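Local coordinates for protein secondary thiamine-phosphate synthase enzyme (Thermus thermophilus, PDB 2CU5) that probably acts as a secondary thiamine-phosphate synthase, though its function is not firmly established, at residues 38-43 with 120-125. Sequence-based numbering, arbitrary orientation.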
ATOM      1  N   VAL A  38      -8.158   5.238  -7.279  1.00 15.37           N
ATOM      2  CA  VAL A  38      -7.940   5.602  -8.676  1.00 15.66           C
ATOM      3  C   VAL A  38      -8.233   4.327  -9.465  1.00 15.34           C
ATOM      4  O   VAL A  38      -7.618   3.284  -9.240  1.00 16.06           O
ATOM      5  CB  VAL A  38      -6.484   6.089  -8.989  1.00 14.80           C
ATOM      6  CG1 VAL A  38      -6.305   7.521  -8.522  1.00 18.69           C
ATOM      7  CG2 VAL A  38      -5.459   5.175  -8.334  1.00 15.97           C
ATOM      8  N   PRO A  39      -9.214   4.383 -10.376  1.00 16.62           N
ATOM      9  CA  PRO A  39      -9.568   3.212 -11.179  1.00 17.59           C
ATOM     10  C   PRO A  39      -8.618   3.104 -12.363  1.00 16.52           C
ATOM     11  O   PRO A  39      -9.049   2.954 -13.504  1.00 18.56           O
ATOM     12  CB  PRO A  39     -10.992   3.525 -11.607  1.00 17.91           C
ATOM     13  CG  PRO A  39     -10.909   5.016 -11.851  1.00 18.58           C
ATOM     14  CD  PRO A  39     -10.127   5.508 -10.651  1.00 17.61           C
ATOM     15  N   HIS A  40      -7.324   3.174 -12.075  1.00 17.30           N
ATOM     16  CA  HIS A  40      -6.292   3.133 -13.105  1.00 17.14           C
ATOM     17  C   HIS A  40      -5.165   2.181 -12.718  1.00 18.07           C
ATOM     18  O   HIS A  40      -5.018   1.822 -11.551  1.00 16.95           O
ATOM     19  CB  HIS A  40      -5.729   4.540 -13.302  1.00 16.07           C
ATOM     20  CG  HIS A  40      -6.775   5.566 -13.612  1.00 18.31           C
ATOM     21  ND1 HIS A  40      -7.518   5.543 -14.774  1.00 17.58           N
ATOM     22  CD2 HIS A  40      -7.210   6.637 -12.908  1.00 19.99           C
ATOM     23  CE1 HIS A  40      -8.365   6.557 -14.772  1.00 20.24           C
ATOM     24  NE2 HIS A  40      -8.198   7.237 -13.650  1.00 19.68           N
ATOM     25  N   THR A  41      -4.358   1.790 -13.700  1.00 17.80           N
ATOM     26  CA  THR A  41      -3.256   0.865 -13.445  1.00 17.86           C
ATOM     27  C   THR A  41      -1.875   1.458 -13.708  1.00 18.57           C
ATOM     28  O   THR A  41      -0.865   0.778 -13.521  1.00 17.29           O
ATOM     29  CB  THR A  41      -3.393  -0.405 -14.304  1.00 19.21           C
ATOM     30  OG1 THR A  41      -3.346  -0.043 -15.692  1.00 21.01           O
ATOM     31  CG2 THR A  41      -4.712  -1.108 -14.010  1.00 19.55           C
ATOM     32  N   THR A  42      -1.824   2.716 -14.140  1.00 17.96           N
ATOM     33  CA  THR A  42      -0.547   3.363 -14.422  1.00 17.59           C
ATOM     34  C   THR A  42      -0.311   4.672 -13.670  1.00 17.00           C
ATOM     35  O   THR A  42       0.449   5.535 -14.108  1.00 16.36           O
ATOM     36  CB  THR A  42      -0.355   3.581 -15.944  1.00 18.51           C
ATOM     37  OG1 THR A  42      -1.491   4.261 -16.492  1.00 19.04           O
ATOM     38  CG2 THR A  42      -0.188   2.237 -16.641  1.00 17.49           C
ATOM     39  N   CYS A  43      -0.988   4.812 -12.533  1.00 17.90           N
ATOM     40  CA  CYS A  43      -0.824   5.965 -11.653  1.00 17.07           C
ATOM     41  C   CYS A  43      -1.162   5.457 -10.253  1.00 16.12           C
ATOM     42  O   CYS A  43      -1.663   4.342 -10.101  1.00 17.80           O
ATOM     43  CB  CYS A  43      -1.741   7.131 -12.057  1.00 17.12           C
ATOM     44  SG  CYS A  43      -3.514   6.869 -11.827  1.00 20.39           S
ATOM     45  N   ARG A 120      -2.569  13.042 -18.661  1.00 19.56           N
ATOM     46  CA  ARG A 120      -3.930  12.541 -18.811  1.00 20.25           C
ATOM     47  C   ARG A 120      -4.861  13.338 -17.912  1.00 17.65           C
ATOM     48  O   ARG A 120      -4.468  14.333 -17.309  1.00 16.16           O
ATOM     49  CB  ARG A 120      -4.029  11.077 -18.376  1.00 21.32           C
ATOM     50  CG  ARG A 120      -3.033  10.116 -18.992  1.00 25.53           C
ATOM     51  CD  ARG A 120      -3.532   8.705 -18.793  1.00 25.70           C
ATOM     52  NE  ARG A 120      -2.609   7.693 -19.283  1.00 26.35           N
ATOM     53  CZ  ARG A 120      -2.982   6.463 -19.613  1.00 28.70           C
ATOM     54  NH1 ARG A 120      -2.088   5.583 -20.045  1.00 30.23           N
ATOM     55  NH2 ARG A 120      -4.260   6.120 -19.529  1.00 28.02           N
ATOM     56  N   VAL A 121      -6.109  12.891 -17.860  1.00 18.08           N
ATOM     57  CA  VAL A 121      -7.102  13.466 -16.969  1.00 17.73           C
ATOM     58  C   VAL A 121      -7.580  12.208 -16.267  1.00 16.10           C
ATOM     59  O   VAL A 121      -8.361  11.427 -16.814  1.00 18.84           O
ATOM     60  CB  VAL A 121      -8.275  14.139 -17.701  1.00 19.51           C
ATOM     61  CG1 VAL A 121      -9.308  14.592 -16.682  1.00 20.75           C
ATOM     62  CG2 VAL A 121      -7.781  15.350 -18.473  1.00 19.52           C
ATOM     63  N   ARG A 122      -7.053  11.996 -15.071  1.00 16.37           N
ATOM     64  CA  ARG A 122      -7.364  10.819 -14.275  1.00 16.68           C
ATOM     65  C   ARG A 122      -8.613  11.006 -13.439  1.00 18.01           C
ATOM     66  O   ARG A 122      -9.052  12.125 -13.207  1.00 20.24           O
ATOM     67  CB  ARG A 122      -6.204  10.517 -13.331  1.00 15.71           C
ATOM     68  CG  ARG A 122      -4.887  10.259 -14.024  1.00 16.36           C
ATOM     69  CD  ARG A 122      -4.948   8.956 -14.795  1.00 15.85           C
ATOM     70  NE  ARG A 122      -3.611   8.446 -15.064  1.00 17.05           N
ATOM     71  CZ  ARG A 122      -3.354   7.260 -15.602  1.00 17.16           C
ATOM     72  NH1 ARG A 122      -2.097   6.887 -15.802  1.00 18.63           N
ATOM     73  NH2 ARG A 122      -4.348   6.449 -15.941  1.00 15.96           N
ATOM     74  N   GLU A 123      -9.167   9.887 -12.990  1.00 17.39           N
ATOM     75  CA  GLU A 123     -10.340   9.894 -12.129  1.00 19.71           C
ATOM     76  C   GLU A 123      -9.887   9.496 -10.731  1.00 18.75           C
ATOM     77  O   GLU A 123      -8.996   8.664 -10.569  1.00 16.42           O
ATOM     78  CB  GLU A 123     -11.377   8.872 -12.602  1.00 19.43           C
ATOM     79  CG  GLU A 123     -12.274   9.331 -13.735  1.00 20.41           C
ATOM     80  CD  GLU A 123     -13.360   8.314 -14.047  1.00 23.41           C
ATOM     81  OE1 GLU A 123     -13.924   7.734 -13.094  1.00 23.22           O
ATOM     82  OE2 GLU A 123     -13.657   8.096 -15.243  1.00 26.08           O
ATOM     83  N   VAL A 124     -10.494  10.113  -9.728  1.00 18.06           N
ATOM     84  CA  VAL A 124     -10.218   9.790  -8.343  1.00 17.03           C
ATOM     85  C   VAL A 124     -11.592   9.717  -7.692  1.00 17.89           C
ATOM     86  O   VAL A 124     -12.342  10.693  -7.708  1.00 19.09           O
ATOM     87  CB  VAL A 124      -9.379  10.875  -7.644  1.00 16.60           C
ATOM     88  CG1 VAL A 124      -9.242  10.538  -6.167  1.00 17.23           C
ATOM     89  CG2 VAL A 124      -7.996  10.972  -8.291  1.00 17.07           C
ATOM     90  N   TRP A 125     -11.933   8.554  -7.153  1.00 17.09           N
ATOM     91  CA  TRP A 125     -13.228   8.380  -6.506  1.00 17.45           C
ATOM     92  C   TRP A 125     -13.125   8.682  -5.020  1.00 18.62           C
ATOM     93  O   TRP A 125     -12.149   8.313  -4.368  1.00 18.08           O
ATOM     94  CB  TRP A 125     -13.740   6.958  -6.714  1.00 14.76           C
ATOM     95  CG  TRP A 125     -13.909   6.590  -8.158  1.00 16.42           C
ATOM     96  CD1 TRP A 125     -13.971   7.444  -9.225  1.00 16.65           C
ATOM     97  CD2 TRP A 125     -14.071   5.270  -8.690  1.00 15.43           C
ATOM     98  NE1 TRP A 125     -14.164   6.735 -10.388  1.00 16.63           N
ATOM     99  CE2 TRP A 125     -14.231   5.399 -10.088  1.00 16.79           C
ATOM    100  CE3 TRP A 125     -14.098   3.988  -8.119  1.00 17.52           C
ATOM    101  CZ2 TRP A 125     -14.416   4.294 -10.929  1.00 16.28           C
ATOM    102  CZ3 TRP A 125     -14.282   2.889  -8.954  1.00 16.66           C
ATOM    103  CH2 TRP A 125     -14.439   3.052 -10.345  1.00 18.10           C
TER
HETATM  104  O   HOH W   1      -4.247   3.341 -16.389  1.00 23.58           O
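Arg-120 reaches out along an extended side chain until one face of its guanidinium lies over Thr-42 OG1, 3.8 Å from NH1; the charge itself is paired with Asp-117. CD of Arg-120 sits over the centre of the Arg-122 guanidinium, whose opposite face meets Cys-43 SG. NH1 of Arg-122 donates a nearly straight hydrogen bond, in the guanidinium plane, to Thr-42 OG1 (2.8 Å), while NH2 gives one to a water that also bonds Thr-41 N and Thr-42 OG1. NE turns to a salt bridge with Glu-115. A bend at chi2 (-68°) lays CD over a face of the His-40 imidazole, a CH-pi contact 3.9 Å from the ring centroid. A leucine in place of Arg-122 would probably leave Glu-115 without its charged mate and the loop at Thr-42 less firmly held. Strand 120-128 lies between strands 5-11 and 32-37 of an antiparallel sheet, and residues 38-42 form the loop that leads from strand 32-37 into strand 43-48 of a second sheet, which begins at Cys-43. Here Glu-123 N bonds His-40 NE2 in the ring plane (2.9 Å, 173°). Val-124 CG2 packs beside Val-38 CG1 at 3.8 Å. Trp-125 takes Pro-39 CB over the face of its six-membered ring, 3.6 Å from CZ2.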